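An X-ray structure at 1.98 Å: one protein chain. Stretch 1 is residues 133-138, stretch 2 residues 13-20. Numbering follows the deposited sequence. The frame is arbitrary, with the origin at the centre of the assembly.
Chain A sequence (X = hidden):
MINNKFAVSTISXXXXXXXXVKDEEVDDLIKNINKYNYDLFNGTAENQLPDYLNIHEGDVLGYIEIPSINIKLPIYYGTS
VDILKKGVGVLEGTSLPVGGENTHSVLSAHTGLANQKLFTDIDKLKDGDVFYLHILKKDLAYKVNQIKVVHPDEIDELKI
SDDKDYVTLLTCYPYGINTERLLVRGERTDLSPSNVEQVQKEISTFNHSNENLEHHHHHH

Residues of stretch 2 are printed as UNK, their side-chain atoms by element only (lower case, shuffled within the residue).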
# COMPACT_ATOMS: atom_id res chain seq x y z
N LEU A 133 1.65 6.71 5.84
CA LEU A 133 0.45 5.91 5.68
C LEU A 133 -0.50 6.18 6.84
O LEU A 133 -0.10 6.15 8.00
CB LEU A 133 0.81 4.41 5.68
CG LEU A 133 1.76 3.95 4.59
CD1 LEU A 133 1.81 2.44 4.53
CD2 LEU A 133 1.31 4.52 3.26
N HIS A 134 -1.78 6.24 6.50
CA HIS A 134 -2.85 6.40 7.48
C HIS A 134 -3.87 5.30 7.32
O HIS A 134 -4.70 5.36 6.42
CB HIS A 134 -3.51 7.76 7.23
CG HIS A 134 -2.60 8.91 7.53
ND1 HIS A 134 -2.19 9.18 8.82
CD2 HIS A 134 -1.88 9.71 6.73
CE1 HIS A 134 -1.36 10.20 8.80
NE2 HIS A 134 -1.14 10.53 7.54
N ILE A 135 -3.73 4.22 8.10
CA ILE A 135 -4.37 2.95 7.78
C ILE A 135 -5.01 2.40 9.05
O ILE A 135 -4.33 2.21 10.05
CB ILE A 135 -3.33 1.93 7.28
CG1 ILE A 135 -2.62 2.46 6.02
CG2 ILE A 135 -3.97 0.57 7.06
CD1 ILE A 135 -3.32 2.20 4.72
N LEU A 136 -6.33 2.29 9.06
CA LEU A 136 -7.08 1.85 10.24
C LEU A 136 -6.57 2.53 11.52
O LEU A 136 -6.27 1.87 12.52
CB LEU A 136 -7.00 0.32 10.37
CG LEU A 136 -7.86 -0.52 9.41
CD1 LEU A 136 -8.28 0.26 8.18
CD2 LEU A 136 -7.15 -1.79 9.00
N LYS A 137 -6.46 3.85 11.47
CA LYS A 137 -6.13 4.67 12.64
C LYS A 137 -4.65 4.67 13.02
O LYS A 137 -4.23 5.41 13.90
CB LYS A 137 -6.96 4.25 13.86
CG LYS A 137 -8.45 4.32 13.63
CD LYS A 137 -8.93 5.76 13.66
CE LYS A 137 -9.24 6.20 15.08
NZ LYS A 137 -9.76 7.60 15.10
N LYS A 138 -3.86 3.87 12.31
CA LYS A 138 -2.42 3.91 12.48
C LYS A 138 -1.81 4.97 11.60
O LYS A 138 -2.20 5.14 10.44
CB LYS A 138 -1.80 2.55 12.16
CG LYS A 138 -2.15 1.47 13.16
CD LYS A 138 -1.21 0.28 13.04
CE LYS A 138 -0.06 0.37 14.02
NZ LYS A 138 -0.36 -0.33 15.31
N UNK A 13 -15.00 9.90 2.93
CA UNK A 13 -15.82 8.77 3.36
C UNK A 13 -15.08 7.88 4.35
O UNK A 13 -15.66 7.44 5.34
c UNK A 13 -17.20 8.49 1.27
c UNK A 13 -16.16 7.89 2.15
o UNK A 13 -17.70 9.57 1.63
o UNK A 13 -17.55 7.86 0.25
N UNK A 14 -13.86 7.49 3.99
CA UNK A 14 -13.08 6.56 4.79
C UNK A 14 -12.85 7.13 6.18
O UNK A 14 -13.00 6.43 7.18
c UNK A 14 -9.04 4.72 7.11
c UNK A 14 -10.73 5.72 5.14
c UNK A 14 -9.02 6.08 6.80
c UNK A 14 -10.72 4.37 5.46
c UNK A 14 -9.88 3.87 6.44
c UNK A 14 -9.86 6.57 5.82
c UNK A 14 -11.73 6.27 4.15
o UNK A 14 -8.17 4.23 8.05
N UNK A 15 -12.48 8.40 6.25
CA UNK A 15 -12.19 9.04 7.53
C UNK A 15 -13.45 9.10 8.41
O UNK A 15 -13.48 8.58 9.52
o UNK A 15 -10.43 10.38 6.53
c UNK A 15 -11.31 11.10 8.66
c UNK A 15 -11.63 10.45 7.32
N UNK A 16 -14.53 9.64 7.88
CA UNK A 16 -15.76 9.65 8.66
C UNK A 16 -16.03 8.27 9.22
O UNK A 16 -16.41 8.13 10.37
c UNK A 16 -18.16 10.51 8.70
c UNK A 16 -19.50 10.16 8.08
c UNK A 16 -16.96 10.11 7.83
o UNK A 16 -20.42 9.78 8.84
o UNK A 16 -19.64 10.27 6.84
N UNK A 17 -15.88 7.25 8.37
CA UNK A 17 -16.40 5.92 8.65
C UNK A 17 -15.53 5.18 9.67
O UNK A 17 -16.05 4.51 10.57
c UNK A 17 -16.52 3.60 7.60
c UNK A 17 -16.49 5.10 7.36
c UNK A 17 -16.31 1.34 6.51
c UNK A 17 -16.66 2.81 6.30
n UNK A 17 -16.75 0.47 5.39
N UNK A 18 -14.22 5.32 9.54
CA UNK A 18 -13.30 4.72 10.52
C UNK A 18 -13.41 5.46 11.85
O UNK A 18 -13.40 4.85 12.91
c UNK A 18 -11.82 4.71 10.04
c UNK A 18 -11.02 3.63 10.77
c UNK A 18 -11.14 2.27 10.15
c UNK A 18 -11.15 6.06 10.27
N UNK A 19 -13.62 6.78 11.78
CA UNK A 19 -13.76 7.57 13.00
C UNK A 19 -14.94 7.15 13.89
O UNK A 19 -14.98 7.51 15.07
c UNK A 19 -13.85 9.06 12.66
c UNK A 19 -12.48 9.71 12.55
n UNK A 19 -12.46 11.03 12.39
o UNK A 19 -11.45 9.04 12.63
N UNK A 20 -15.89 6.40 13.33
CA UNK A 20 -17.09 5.98 14.07
C UNK A 20 -17.16 4.48 14.37
O UNK A 20 -18.18 3.99 14.85
n UNK A 20 -18.96 8.40 12.13
c UNK A 20 -18.60 7.88 13.30
o UNK A 20 -18.45 8.56 14.32
c UNK A 20 -18.36 6.38 13.31

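Position 13 has four side-chain atoms: two carbons, the second carrying two oxygens. This is a short carboxylate, and nothing in it comes near stretch 1. The residue is aspartate, D13. Its backbone O accepts a helical hydrogen bond from the N of position 17, at 3.0 Å.

Position 14 has eight side-chain atoms. One carbon leads to a ring of six carbons, and the ring bears one oxygen. CA-to-CB points toward stretch 1, and the oxygen lies 2.9 Å from L136 N. A hydroxyl on a six-membered ring makes this tyrosine, Y14. L136 N donates a hydrogen bond to Y14 OH, but the angle at the hydrogen is 124°, so the bond is weak. L136 N sits at the edge of the ring, near its plane. L136 CD1 also packs 4.3 Å from Y14 CE1.

Position 15 has three side-chain atoms: one carbon carrying one oxygen and one carbon. They do not reach stretch 1. A branched hydroxyl side chain of this size is threonine, T15. Its OG1 is hydrogen-bonded to a residue flanking one of the stretches.

Position 16 has five side-chain atoms: three carbons in a row, the third carrying two oxygens. It is one carbon longer than D13. It is exposed and touches nothing on stretch 1. The residue is glutamate, E16.

Position 17 has five side-chain atoms: four carbons in a row ending in nitrogen. The chain is extended, with all four chi angles t, and does not contact stretch 1. The residue is lysine, K17.

Position 18 has four side-chain carbons. The first is forked, and one arm is two carbons long. CA-to-CB points toward stretch 1. This branching gives isoleucine, I18. Its CD1 lies 4.0 Å from L136 CD1, and its CG1 lies 3.9 Å from K137 CG. I18 and L136 also have the nearest CA atoms across the stretches, 6.9 Å apart.

Position 19 has four side-chain atoms: two carbons, the second carrying one oxygen and one nitrogen. CA-to-CB points away, but the end of the side chain comes nearer to stretch 1. The oxygen lies 3.3 Å from K137 NZ. A short amide is asparagine, N19. K137 NZ donates a weak hydrogen bond to N19 OD1.

Position 20 has the same set of side-chain atoms: two carbons, one oxygen and one nitrogen. It is out of reach of stretch 1. It is also asparagine, N20.

The contact sets one side of a helix against a type I' turn running from I135 to K138. Y14 and I18 are one helical turn apart, so both can face the turn. The K138 N to I135 O hydrogen bond, 2.8 Å, closes the turn. L136 N takes no part in it and donates to Y14 OH instead. L136 and K137 supply carbon atoms that pack on I18, while the K137 amine reaches on to N19. The interface is small, 246 Å² in total, and both of its hydrogen bonds are weak.

Stretch 2 13-20: DYTEKINN
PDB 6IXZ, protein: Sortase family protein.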